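Local coordinates for ssDNA binding protein (PDB 4PSN) that probably binds single-stranded DNA, holding it in tunnels that form between the subunits of its tetrameric assembly, at residues L151-L156 / A160-A165; D136-I141 / N214-L219; R23-Q28 / M45-L50; A27-A32 / Y76-S81; E119-F124 / L197-Q202. All coordinates share one frame; numbering follows the deposited sequence.

Contact 1. Residues L151-L156 / A160-A165; sequences LIVTPL and ALVRGA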
# COMPACT_ATOMS: atom_id res chain seq x y z
N LEU C 151 -2.32 23.86 -24.78
CA LEU C 151 -1.67 23.49 -26.01
C LEU C 151 -0.80 24.66 -26.36
O LEU C 151 -1.19 25.79 -26.12
CB LEU C 151 -2.75 23.33 -27.06
CG LEU C 151 -2.33 22.86 -28.43
CD1 LEU C 151 -2.73 21.41 -28.55
CD2 LEU C 151 -3.03 23.70 -29.46
N ILE C 152 0.37 24.41 -26.93
CA ILE C 152 1.19 25.51 -27.39
C ILE C 152 1.58 25.30 -28.84
O ILE C 152 1.98 24.21 -29.24
CB ILE C 152 2.45 25.71 -26.50
CG1 ILE C 152 3.31 26.86 -27.03
CG2 ILE C 152 3.27 24.41 -26.40
CD1 ILE C 152 4.34 27.33 -25.99
N VAL C 153 1.44 26.34 -29.63
CA VAL C 153 1.68 26.26 -31.06
C VAL C 153 2.80 27.20 -31.48
O VAL C 153 2.74 28.41 -31.22
CB VAL C 153 0.41 26.63 -31.84
CG1 VAL C 153 0.68 26.61 -33.36
CG2 VAL C 153 -0.71 25.66 -31.48
N THR C 154 3.82 26.66 -32.13
CA THR C 154 4.92 27.50 -32.60
C THR C 154 4.87 27.62 -34.11
O THR C 154 5.11 26.65 -34.82
CB THR C 154 6.30 26.90 -32.20
OG1 THR C 154 6.34 26.62 -30.80
CG2 THR C 154 7.43 27.88 -32.55
N PRO C 155 4.54 28.80 -34.62
CA PRO C 155 4.45 28.97 -36.07
C PRO C 155 5.84 28.86 -36.70
O PRO C 155 6.81 29.43 -36.20
CB PRO C 155 3.89 30.39 -36.24
CG PRO C 155 3.24 30.70 -34.90
CD PRO C 155 4.09 30.00 -33.89
N LEU C 156 5.94 28.07 -37.75
CA LEU C 156 7.19 28.01 -38.49
C LEU C 156 6.97 28.81 -39.77
O LEU C 156 6.55 29.96 -39.72
CB LEU C 156 7.56 26.56 -38.78
CG LEU C 156 7.67 25.69 -37.53
CD1 LEU C 156 7.74 24.20 -37.87
CD2 LEU C 156 8.84 26.12 -36.66
N ALA C 160 3.67 24.46 -38.44
CA ALA C 160 3.73 24.77 -37.02
C ALA C 160 4.10 23.52 -36.22
O ALA C 160 3.81 22.40 -36.62
CB ALA C 160 2.38 25.33 -36.53
N LEU C 161 4.74 23.73 -35.07
CA LEU C 161 4.91 22.68 -34.09
C LEU C 161 3.80 22.81 -33.05
O LEU C 161 3.50 23.93 -32.60
CB LEU C 161 6.26 22.84 -33.40
CG LEU C 161 7.45 22.83 -34.35
CD1 LEU C 161 8.73 23.12 -33.60
CD2 LEU C 161 7.54 21.50 -35.06
N VAL C 162 3.20 21.69 -32.68
CA VAL C 162 2.13 21.68 -31.71
C VAL C 162 2.48 20.67 -30.62
O VAL C 162 2.93 19.57 -30.92
CB VAL C 162 0.81 21.25 -32.35
CG1 VAL C 162 -0.30 21.30 -31.33
CG2 VAL C 162 0.49 22.16 -33.53
N ARG C 163 2.29 21.06 -29.37
CA ARG C 163 2.37 20.10 -28.26
C ARG C 163 1.44 20.54 -27.15
O ARG C 163 0.98 21.67 -27.14
CB ARG C 163 3.81 19.90 -27.75
CG ARG C 163 4.64 21.14 -27.48
CD ARG C 163 5.06 21.77 -28.80
NE ARG C 163 6.21 22.66 -28.69
CZ ARG C 163 6.27 23.88 -29.22
NH1 ARG C 163 7.36 24.62 -29.08
NH2 ARG C 163 5.22 24.36 -29.89
N GLY C 164 1.15 19.65 -26.22
CA GLY C 164 0.21 20.01 -25.18
C GLY C 164 -0.13 18.84 -24.32
O GLY C 164 0.47 17.78 -24.45
N ALA C 165 -1.11 19.02 -23.43
CA ALA C 165 -1.45 17.99 -22.47
C ALA C 165 -2.85 18.26 -21.94
O ALA C 165 -3.25 19.42 -21.87
CB ALA C 165 -0.44 18.04 -21.31

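Contact 2. Residues D136-I141 / N214-L219; sequences DVVYRI and NEILSL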
# COMPACT_ATOMS: atom_id res chain seq x y z
N ASP C 136 5.04 32.13 -29.61
CA ASP C 136 4.23 30.91 -29.63
C ASP C 136 2.82 31.32 -29.25
O ASP C 136 2.63 32.29 -28.53
CB ASP C 136 4.70 29.87 -28.60
CG ASP C 136 6.20 29.65 -28.60
OD1 ASP C 136 6.69 28.80 -29.37
OD2 ASP C 136 6.90 30.30 -27.79
N VAL C 137 1.82 30.56 -29.70
CA VAL C 137 0.44 30.81 -29.31
C VAL C 137 -0.04 29.75 -28.31
O VAL C 137 0.13 28.55 -28.54
CB VAL C 137 -0.49 30.82 -30.53
CG1 VAL C 137 -1.89 31.32 -30.12
CG2 VAL C 137 0.10 31.70 -31.61
N VAL C 138 -0.63 30.19 -27.21
CA VAL C 138 -1.09 29.29 -26.15
C VAL C 138 -2.61 29.24 -26.06
O VAL C 138 -3.27 30.28 -26.03
CB VAL C 138 -0.48 29.67 -24.78
CG1 VAL C 138 -1.15 28.89 -23.65
CG2 VAL C 138 1.02 29.42 -24.80
N TYR C 139 -3.15 28.02 -26.02
CA TYR C 139 -4.58 27.80 -25.91
C TYR C 139 -4.87 26.99 -24.68
O TYR C 139 -4.12 26.07 -24.33
CB TYR C 139 -5.11 26.99 -27.12
CG TYR C 139 -4.92 27.68 -28.43
CD1 TYR C 139 -5.95 28.41 -29.02
CD2 TYR C 139 -3.71 27.60 -29.07
CE1 TYR C 139 -5.77 29.05 -30.22
CE2 TYR C 139 -3.52 28.22 -30.26
CZ TYR C 139 -4.54 28.95 -30.83
OH TYR C 139 -4.32 29.57 -32.04
N ARG C 140 -5.96 27.33 -24.00
CA ARG C 140 -6.53 26.43 -23.01
C ARG C 140 -7.36 25.35 -23.71
O ARG C 140 -8.04 25.61 -24.70
CB ARG C 140 -7.45 27.19 -22.05
CG ARG C 140 -6.73 27.99 -20.96
CD ARG C 140 -7.74 28.48 -19.91
NE ARG C 140 -9.04 28.77 -20.51
CZ ARG C 140 -9.41 29.97 -20.96
NH1 ARG C 140 -8.58 31.01 -20.87
NH2 ARG C 140 -10.62 30.15 -21.50
N ILE C 141 -7.29 24.13 -23.19
CA ILE C 141 -8.11 23.04 -23.68
C ILE C 141 -9.22 22.76 -22.68
O ILE C 141 -8.98 22.74 -21.48
CB ILE C 141 -7.28 21.77 -23.89
CG1 ILE C 141 -6.10 22.04 -24.82
CG2 ILE C 141 -8.14 20.66 -24.48
CD1 ILE C 141 -5.14 20.85 -24.96
N ASN C 214 1.02 23.28 -16.73
CA ASN C 214 1.54 24.42 -15.98
C ASN C 214 2.71 25.12 -16.64
O ASN C 214 2.79 26.35 -16.64
CB ASN C 214 1.92 24.01 -14.55
CG ASN C 214 0.70 23.84 -13.66
OD1 ASN C 214 -0.37 24.39 -13.94
ND2 ASN C 214 0.85 23.07 -12.58
N GLU C 215 3.63 24.35 -17.21
CA GLU C 215 4.78 24.94 -17.86
C GLU C 215 4.34 25.72 -19.09
O GLU C 215 4.90 26.76 -19.42
CB GLU C 215 5.82 23.90 -18.28
CG GLU C 215 7.00 24.54 -19.01
CD GLU C 215 8.05 23.54 -19.48
OE1 GLU C 215 7.91 22.33 -19.20
OE2 GLU C 215 9.03 23.99 -20.14
N ILE C 216 3.33 25.21 -19.79
CA ILE C 216 2.80 25.93 -20.95
C ILE C 216 2.07 27.18 -20.51
O ILE C 216 2.27 28.25 -21.06
CB ILE C 216 1.84 25.05 -21.77
CG1 ILE C 216 2.61 23.95 -22.50
CG2 ILE C 216 1.04 25.93 -22.74
CD1 ILE C 216 1.69 23.00 -23.29
N LEU C 217 1.19 27.07 -19.53
CA LEU C 217 0.48 28.27 -19.09
C LEU C 217 1.42 29.35 -18.52
O LEU C 217 1.16 30.54 -18.67
CB LEU C 217 -0.65 27.92 -18.11
CG LEU C 217 -1.80 27.13 -18.74
CD1 LEU C 217 -2.79 26.70 -17.69
CD2 LEU C 217 -2.50 27.94 -19.87
N SER C 218 2.50 28.93 -17.87
CA SER C 218 3.45 29.88 -17.28
C SER C 218 4.17 30.72 -18.34
O SER C 218 4.67 31.80 -18.04
CB SER C 218 4.47 29.17 -16.38
OG SER C 218 5.43 28.48 -17.16
N LEU C 219 4.22 30.24 -19.58
CA LEU C 219 4.91 30.96 -20.64
C LEU C 219 4.10 32.14 -21.15
O LEU C 219 4.63 32.99 -21.85
CB LEU C 219 5.23 30.04 -21.81
CG LEU C 219 6.19 28.93 -21.46
CD1 LEU C 219 6.36 27.97 -22.63
CD2 LEU C 219 7.51 29.57 -21.07

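Contact 3. Residues R23-Q28 / M45-L50; sequences RVLFAQ and MAAGNL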
# COMPACT_ATOMS: atom_id res chain seq x y z
N ARG C 23 -1.97 -0.76 13.43
CA ARG C 23 -0.87 -1.19 12.56
C ARG C 23 0.07 -0.05 12.15
O ARG C 23 1.29 -0.23 12.12
CB ARG C 23 -1.40 -1.94 11.34
CG ARG C 23 -1.92 -3.32 11.71
CD ARG C 23 -2.59 -4.02 10.54
NE ARG C 23 -3.19 -5.28 10.96
CZ ARG C 23 -4.08 -5.96 10.23
NH1 ARG C 23 -4.46 -5.49 9.05
NH2 ARG C 23 -4.58 -7.09 10.69
N VAL C 24 -0.51 1.10 11.83
CA VAL C 24 0.28 2.26 11.45
C VAL C 24 1.13 2.76 12.63
O VAL C 24 2.30 3.13 12.46
CB VAL C 24 -0.62 3.40 10.91
CG1 VAL C 24 0.18 4.69 10.73
CG2 VAL C 24 -1.29 2.98 9.59
N LEU C 25 0.56 2.77 13.83
CA LEU C 25 1.30 3.26 15.00
C LEU C 25 2.49 2.34 15.29
O LEU C 25 3.59 2.80 15.59
CB LEU C 25 0.41 3.35 16.23
CG LEU C 25 1.08 4.05 17.41
CD1 LEU C 25 1.42 5.48 17.02
CD2 LEU C 25 0.17 4.04 18.63
N PHE C 26 2.26 1.04 15.19
CA PHE C 26 3.33 0.09 15.39
C PHE C 26 4.43 0.25 14.33
O PHE C 26 5.61 0.18 14.65
CB PHE C 26 2.81 -1.34 15.42
CG PHE C 26 2.50 -1.84 16.81
CD1 PHE C 26 3.53 -2.28 17.65
CD2 PHE C 26 1.19 -1.89 17.28
CE1 PHE C 26 3.26 -2.73 18.93
CE2 PHE C 26 0.91 -2.35 18.55
CZ PHE C 26 1.95 -2.77 19.39
N ALA C 27 4.04 0.46 13.08
CA ALA C 27 5.01 0.63 12.00
C ALA C 27 5.87 1.87 12.23
O ALA C 27 7.08 1.84 12.02
CB ALA C 27 4.33 0.70 10.65
N GLN C 28 5.24 2.95 12.68
CA GLN C 28 5.94 4.20 12.90
C GLN C 28 6.85 4.17 14.13
O GLN C 28 7.82 4.91 14.20
CB GLN C 28 4.94 5.37 13.04
CG GLN C 28 4.18 5.70 11.75
CD GLN C 28 3.42 7.00 11.86
OE1 GLN C 28 3.24 7.53 12.95
NE2 GLN C 28 3.00 7.54 10.72
N MSE C 45 -1.14 0.16 24.10
CA MSE C 45 -2.07 0.91 24.94
C MSE C 45 -2.40 2.26 24.35
O MSE C 45 -3.54 2.72 24.40
CB MSE C 45 -1.51 1.11 26.33
CG MSE C 45 -1.51 -0.15 27.18
SE MSE C 45 -0.63 0.22 28.88
CE MSE C 45 -1.20 2.08 29.09
N ALA C 46 -1.38 2.91 23.80
CA ALA C 46 -1.59 4.18 23.11
C ALA C 46 -2.60 4.00 21.98
O ALA C 46 -3.55 4.78 21.85
CB ALA C 46 -0.26 4.72 22.57
N ALA C 47 -2.41 2.98 21.16
CA ALA C 47 -3.31 2.74 20.04
C ALA C 47 -4.70 2.35 20.53
O ALA C 47 -5.71 2.80 19.97
CB ALA C 47 -2.75 1.66 19.14
N GLY C 48 -4.76 1.52 21.56
CA GLY C 48 -6.04 1.11 22.12
C GLY C 48 -6.84 2.25 22.71
O GLY C 48 -8.06 2.36 22.49
N ASN C 49 -6.18 3.11 23.48
CA ASN C 49 -6.80 4.33 23.99
C ASN C 49 -7.29 5.25 22.88
O ASN C 49 -8.40 5.80 22.96
CB ASN C 49 -5.81 5.12 24.86
CG ASN C 49 -5.50 4.42 26.17
OD1 ASN C 49 -6.26 3.55 26.62
ND2 ASN C 49 -4.39 4.80 26.80
N LEU C 50 -6.47 5.47 21.86
CA LEU C 50 -6.92 6.29 20.74
C LEU C 50 -8.14 5.64 20.12
O LEU C 50 -9.13 6.31 19.83
CB LEU C 50 -5.81 6.47 19.70
CG LEU C 50 -6.15 7.32 18.48
CD1 LEU C 50 -6.64 8.69 18.90
CD2 LEU C 50 -4.92 7.44 17.53

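Contact 4. Residues A27-A32 / Y76-S81; sequences AQLRDA and YEVRDS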
# COMPACT_ATOMS: atom_id res chain seq x y z
N ALA C 27 4.04 0.46 13.08
CA ALA C 27 5.01 0.63 12.00
C ALA C 27 5.87 1.87 12.23
O ALA C 27 7.08 1.84 12.02
CB ALA C 27 4.33 0.70 10.65
N GLN C 28 5.24 2.95 12.68
CA GLN C 28 5.94 4.20 12.90
C GLN C 28 6.85 4.17 14.13
O GLN C 28 7.82 4.91 14.20
CB GLN C 28 4.94 5.37 13.04
CG GLN C 28 4.18 5.70 11.75
CD GLN C 28 3.42 7.00 11.86
OE1 GLN C 28 3.24 7.53 12.95
NE2 GLN C 28 3.00 7.54 10.72
N LEU C 29 6.52 3.32 15.10
CA LEU C 29 7.24 3.30 16.36
C LEU C 29 8.08 2.02 16.52
O LEU C 29 8.53 1.69 17.61
CB LEU C 29 6.26 3.43 17.52
CG LEU C 29 5.51 4.76 17.59
CD1 LEU C 29 4.57 4.79 18.80
CD2 LEU C 29 6.47 5.96 17.61
N ARG C 30 8.26 1.31 15.42
CA ARG C 30 9.04 0.07 15.42
C ARG C 30 10.46 0.29 15.95
O ARG C 30 10.98 -0.52 16.73
CB ARG C 30 9.08 -0.54 14.03
CG ARG C 30 9.56 -1.98 14.02
CD ARG C 30 8.91 -2.78 12.89
NE ARG C 30 7.46 -2.86 13.03
CZ ARG C 30 6.80 -3.87 13.59
NH1 ARG C 30 7.46 -4.92 14.08
NH2 ARG C 30 5.48 -3.83 13.66
N ASP C 31 11.09 1.39 15.55
CA ASP C 31 12.46 1.69 15.97
C ASP C 31 12.54 2.10 17.43
O ASP C 31 13.47 1.70 18.15
CB ASP C 31 13.06 2.78 15.09
CG ASP C 31 13.36 2.30 13.68
OD1 ASP C 31 12.55 1.53 13.12
OD2 ASP C 31 14.41 2.70 13.13
N ALA C 32 11.58 2.91 17.88
CA ALA C 32 11.54 3.32 19.27
C ALA C 32 11.41 2.09 20.17
O ALA C 32 11.96 2.06 21.26
CB ALA C 32 10.39 4.28 19.52
N TYR C 76 1.32 13.23 17.24
CA TYR C 76 1.71 12.72 18.56
C TYR C 76 3.16 13.01 18.89
O TYR C 76 4.00 13.22 18.01
CB TYR C 76 1.44 11.21 18.71
CG TYR C 76 2.26 10.34 17.79
CD1 TYR C 76 3.50 9.86 18.19
CD2 TYR C 76 1.80 10.01 16.53
CE1 TYR C 76 4.26 9.08 17.35
CE2 TYR C 76 2.55 9.21 15.68
CZ TYR C 76 3.79 8.75 16.09
OH TYR C 76 4.54 7.97 15.25
N GLU C 77 3.43 13.01 20.19
CA GLU C 77 4.74 13.32 20.72
C GLU C 77 5.22 12.12 21.51
O GLU C 77 4.51 11.59 22.37
CB GLU C 77 4.65 14.55 21.62
CG GLU C 77 5.92 14.92 22.36
CD GLU C 77 5.77 16.19 23.18
OE1 GLU C 77 4.63 16.48 23.64
OE2 GLU C 77 6.77 16.92 23.36
N VAL C 78 6.42 11.66 21.21
CA VAL C 78 7.06 10.63 21.99
C VAL C 78 8.30 11.24 22.62
O VAL C 78 9.17 11.76 21.92
CB VAL C 78 7.53 9.47 21.12
CG1 VAL C 78 8.18 8.40 21.99
CG2 VAL C 78 6.37 8.90 20.34
N ARG C 79 8.39 11.18 23.94
CA ARG C 79 9.60 11.61 24.62
C ARG C 79 9.56 11.14 26.06
O ARG C 79 8.52 11.18 26.71
CB ARG C 79 9.75 13.13 24.55
CG ARG C 79 8.72 13.92 25.31
CD ARG C 79 8.67 15.37 24.82
NE ARG C 79 9.92 16.09 25.04
CZ ARG C 79 10.13 17.36 24.68
NH1 ARG C 79 11.29 17.94 24.92
NH2 ARG C 79 9.16 18.04 24.07
N ASP C 80 10.71 10.67 26.54
CA ASP C 80 10.81 10.12 27.89
C ASP C 80 9.96 8.86 28.01
O ASP C 80 9.30 8.63 29.03
CB ASP C 80 10.40 11.16 28.94
CG ASP C 80 11.32 12.38 28.94
OD1 ASP C 80 12.55 12.19 28.95
OD2 ASP C 80 10.80 13.52 28.93
N SER C 81 9.98 8.04 26.95
CA SER C 81 9.28 6.75 26.96
C SER C 81 7.78 6.92 27.14
O SER C 81 7.11 6.03 27.66
CB SER C 81 9.85 5.84 28.06
OG SER C 81 11.22 5.55 27.82

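Contact 5. Residues E119-F124 / L197-Q202; sequences EEEIRF and LFSEAQ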
# COMPACT_ATOMS: atom_id res chain seq x y z
N GLU C 119 -15.41 3.65 -29.43
CA GLU C 119 -15.28 3.87 -30.86
C GLU C 119 -15.37 5.37 -31.14
O GLU C 119 -15.46 5.79 -32.30
CB GLU C 119 -16.36 3.11 -31.63
CG GLU C 119 -15.95 1.67 -31.98
CD GLU C 119 -17.12 0.83 -32.46
OE1 GLU C 119 -17.96 1.34 -33.23
OE2 GLU C 119 -17.19 -0.36 -32.07
N GLU C 120 -15.31 6.18 -30.09
CA GLU C 120 -15.48 7.61 -30.24
C GLU C 120 -14.27 8.43 -29.79
O GLU C 120 -13.77 8.30 -28.68
CB GLU C 120 -16.73 8.08 -29.52
CG GLU C 120 -17.23 9.43 -30.01
CD GLU C 120 -18.43 9.93 -29.23
OE1 GLU C 120 -18.97 9.15 -28.41
OE2 GLU C 120 -18.83 11.09 -29.44
N GLU C 121 -13.82 9.30 -30.69
CA GLU C 121 -12.78 10.27 -30.41
C GLU C 121 -13.23 11.23 -29.31
O GLU C 121 -14.40 11.61 -29.26
CB GLU C 121 -12.52 11.03 -31.71
CG GLU C 121 -11.43 12.06 -31.69
CD GLU C 121 -11.19 12.63 -33.07
OE1 GLU C 121 -11.76 13.70 -33.38
OE2 GLU C 121 -10.44 12.00 -33.85
N ILE C 122 -12.33 11.59 -28.39
CA ILE C 122 -12.68 12.57 -27.36
C ILE C 122 -12.78 13.96 -28.03
O ILE C 122 -11.87 14.36 -28.75
CB ILE C 122 -11.62 12.67 -26.24
CG1 ILE C 122 -11.38 11.30 -25.61
CG2 ILE C 122 -12.07 13.70 -25.18
CD1 ILE C 122 -10.16 11.26 -24.69
N ARG C 123 -13.87 14.67 -27.80
CA ARG C 123 -14.04 15.99 -28.41
C ARG C 123 -13.62 17.10 -27.46
O ARG C 123 -14.30 17.34 -26.47
CB ARG C 123 -15.49 16.22 -28.85
CG ARG C 123 -15.66 17.46 -29.74
CD ARG C 123 -15.17 17.24 -31.15
NE ARG C 123 -14.99 18.52 -31.86
CZ ARG C 123 -14.38 18.65 -33.03
NH1 ARG C 123 -13.88 17.58 -33.64
NH2 ARG C 123 -14.25 19.86 -33.58
N PHE C 124 -12.53 17.78 -27.77
CA PHE C 124 -12.05 18.90 -26.98
C PHE C 124 -12.42 20.20 -27.69
O PHE C 124 -12.61 20.23 -28.91
CB PHE C 124 -10.52 18.82 -26.81
CG PHE C 124 -10.05 17.61 -26.01
CD1 PHE C 124 -10.20 17.57 -24.63
CD2 PHE C 124 -9.46 16.53 -26.65
CE1 PHE C 124 -9.77 16.47 -23.89
CE2 PHE C 124 -9.03 15.41 -25.91
CZ PHE C 124 -9.19 15.38 -24.53
N LEU C 197 -5.70 15.46 -33.06
CA LEU C 197 -4.34 15.35 -32.57
C LEU C 197 -4.26 14.53 -31.28
O LEU C 197 -3.38 13.68 -31.13
CB LEU C 197 -3.73 16.73 -32.38
CG LEU C 197 -3.39 17.44 -33.69
CD1 LEU C 197 -3.06 18.91 -33.45
CD2 LEU C 197 -2.23 16.74 -34.40
N PHE C 198 -5.18 14.77 -30.36
CA PHE C 198 -5.13 14.08 -29.08
C PHE C 198 -5.56 12.62 -29.16
O PHE C 198 -5.27 11.84 -28.25
CB PHE C 198 -5.92 14.83 -28.00
CG PHE C 198 -5.08 15.84 -27.26
CD1 PHE C 198 -4.36 15.47 -26.13
CD2 PHE C 198 -4.99 17.15 -27.70
CE1 PHE C 198 -3.58 16.38 -25.44
CE2 PHE C 198 -4.19 18.09 -27.02
CZ PHE C 198 -3.48 17.70 -25.89
N SER C 199 -6.23 12.24 -30.25
CA SER C 199 -6.58 10.83 -30.46
C SER C 199 -5.33 9.95 -30.65
O SER C 199 -5.40 8.73 -30.59
CB SER C 199 -7.52 10.67 -31.66
OG SER C 199 -6.80 10.80 -32.87
N GLU C 200 -4.18 10.58 -30.90
CA GLU C 200 -2.93 9.84 -31.04
C GLU C 200 -1.92 10.23 -29.96
O GLU C 200 -0.74 9.88 -30.02
CB GLU C 200 -2.32 10.09 -32.42
CG GLU C 200 -3.13 9.51 -33.56
CD GLU C 200 -2.44 9.64 -34.90
OE1 GLU C 200 -2.09 10.78 -35.30
OE2 GLU C 200 -2.23 8.60 -35.56
N ALA C 201 -2.40 10.98 -28.98
CA ALA C 201 -1.53 11.45 -27.90
C ALA C 201 -1.10 10.28 -27.00
O ALA C 201 -1.72 9.22 -27.01
CB ALA C 201 -2.28 12.50 -27.07
N GLN C 202 -0.07 10.49 -26.20
CA GLN C 202 0.42 9.44 -25.30
C GLN C 202 -0.35 9.43 -23.97
O GLN C 202 -0.58 10.47 -23.37
CB GLN C 202 1.92 9.68 -25.03
CG GLN C 202 2.57 8.63 -24.15
CD GLN C 202 4.03 8.94 -23.82
OE1 GLN C 202 4.36 10.03 -23.37
NE2 GLN C 202 4.90 7.96 -24.03

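Contact 1. Residues L151-L156 / A160-A165
R163 lies diagonally across I152 to reach T154, a worked example of a long side chain crossing a β hairpin to tie its strands together beyond their backbone ladder. Its CB leaves strand 159-166 on the face that carries I152, T154 and L161. With CG set between its own N and carbonyl carbon (chi1 47°) and a bend at chi2, the chain turns over the partner strand instead of rising off the sheet. CG of R163 touches I152 CG2 at 3.7 Å, and CD passes the same methyl at 4.0 Å. The guanidinium then has that methyl over one face and meets T154 end-on: NH2 lies 2.7 Å and NH1 2.8 Å from T154 OG1, which sits almost in the guanidinium plane. NH2 also makes a weak bond to I152 O. T154 OG1 has D136 as a further partner, so the hydroxyl links arginine to carboxylate. Beneath runs regular antiparallel pairing, with I152 N to R163 O at 2.8 Å and T154 N to L161 O at 2.8 Å. The other face is apolar: L151 CD1 meets V162 CG1 at 3.7 Å, and V153 CG1 meets A160 CB at 3.8 Å. There L151 and V153 lie against helix 186-198, while strands 137-143 and 172-180 flank the hairpin and R176 of the second subunit packs on R163.

Contact 2. Residues D136-I141 / N214-L219
I216 and L217 together receive V138, a compact case of a helix end seated on a strand chiefly through branched aliphatic groups. Helix 206-218 runs obliquely over strand 137-143, their short axes 9.1 Å apart at closest and turned by 131°. E215, near the start of the segment, points to the assembly: its carboxylate forms a salt bridge with R163 of the second subunit and a hydrogen bond to the backbone N of R176 there. I216 then presents its CG2 branch, anti to the backbone N, toward both methyls of V138, 3.8 Å from V138 CG1 and 4.1 Å from V138 CG2. L217 starts off to the flank of the contact but brings its CD2 back within 4.1 Å of V138 CG1, the two side chains crossing at about a right angle. L217 CD2 also comes loosely near R140 CG, at 4.4 Å. S218 turns inward to its own helix, its OG bonding to E215 O at 2.9 Å from above the carbonyl plane. With no hydrogen bond between strand and helix, cohesion here rests on shape and exclusion of water, whereas the carboxylate of E215 is engaged by the neighbouring subunit.

Contact 3. Residues R23-Q28 / M45-L50
L25 has CG anti to its backbone N (chi1 -171°) and chi2 of 62°, a pair of torsions that carries CD2 straight out of helix 17-28 to the alanines A46 and A47 of helix 40-61. It illustrates a general way of bringing helices close: one branched residue on one side, small residues on the other. CD2 of L25 does all the touching. It lies 3.8 Å from A47 CB and, at the same separation of 3.8 Å, from A47 N, so the methyl rests on backbone as well as on side chain. A46 CB, one residue earlier, stands 4.0 Å from the same L25 CD2. Short side chains let the backbones draw in, with the CA atoms of L25 and A47 only 6.9 Å apart. Backbone bonds run along each helix, as in A27 N to R23 O and L50 N to A46 O, each 3.0 Å, and no polar bond passes between the two segments. Toward the assembly, R23 forms a salt bridge with E205 of the third subunit and G48 O accepts a hydrogen bond from T170 of that subunit. V43, a turn earlier on helix 40-61, also touches L25. Inward, the pair is backed by the three-stranded sheet: L7 of strand 6-13 and Y76 of strand 69-78 meet L25, while I83 and F85 of strand 83-97 meet A46.

Contact 4. Residues A27-A32 / Y76-S81
Q28 and L29 meet Y76 where helices pack on a three-stranded antiparallel sheet, whose middle strand is 69-78. Such a layer usually packs through apolar groups; this one shows how the hydroxyl of a buried tyrosine can be satisfied by a residue at a helix end. Q28, the last residue of helix 17-28, extends beyond CG and turns its amide oxygen to the tyrosine. Y76, with its CG between N and carbonyl carbon (chi1 65°), swings its ring toward that helix end, and its OH donates to Q28 OE1 at 2.7 Å, the acceptor lying near the ring plane at its edge and the amide plane turned 35° from the ring. The other end of the amide, NE2, is held by the backbone O of T6, which should fix the flip of the group. L29 follows as the single link between helix 17-28 and helix 30-34. Its CD2 comes obliquely to the same ring, 3.8 Å from Y76 CE1, and goes on to V78, so one methyl bridges two strand residues. Farther along, D31 faces outward to a salt bridge with R91 of the fourth subunit, while A32 settles against L38. The last link is a plain methyl pair, L29 CD2 to V78 CG2 at 4.0 Å.

Contact 5. Residues E119-F124 / L197-Q202
F124 and F198 supply the aromatic part of this contact, in which the linker ahead of strand 125-131 folds against the end of helix 186-198. Their rings are inclined to one another, 5.5 Å apart between centroids with planes at 58°. The nearest touch is aliphatic on one side: F124 CE2 lies 3.8 Å from F198 CB. I122 adds to the apolar group from within its own segment, its CG2 lying 3.4 Å above the plane of the F124 ring, toward the rim. The polar part is looser. E121 swings an extended chain past S199, bringing OE2 to 3.9 Å from S199 CB, a van der Waals approach. Each polar end turns to R196 instead, E121 OE2 in a salt bridge with its guanidinium and S199 OG in a hydrogen bond with its backbone O. Bonds of the backbone form a third kind: residues F198 to A201 make a type I β turn, with A201 N 3.1 Å from F198 O, while F124 N is held by the side chain of S195. As a worked example of a loop fastened to a helix end, the two phenylalanines are buried against I141 while the acid and serine stay at the margin. Adhesion between the segments is therefore essentially apolar, and the polar ends both find their partners on one helix residue, R196, rather than on each other.

In the fold
The contacts divide between two lobes. Contacts 1, 2 and 5 belong to the C-terminal lobe; contacts 3 and 4 share the end of helix 17-28 in the N-terminal one, with centres about 53 Å from that of contact 1. Contact 1 is buried sheet pairing, rich in hydrogen bonds, and contact 2 adds a partly buried helix on the next strand, to which backbone and side-chain bonds tie contact 1. Contact 5, on the sheet face opposite the helix of contact 2, is partly buried, with phenylalanines inside and an exposed serine at its margin. Contacts 3 and 4 are buried, the first helix on helix and apolar, the second helix end on strand with one tyrosine bond.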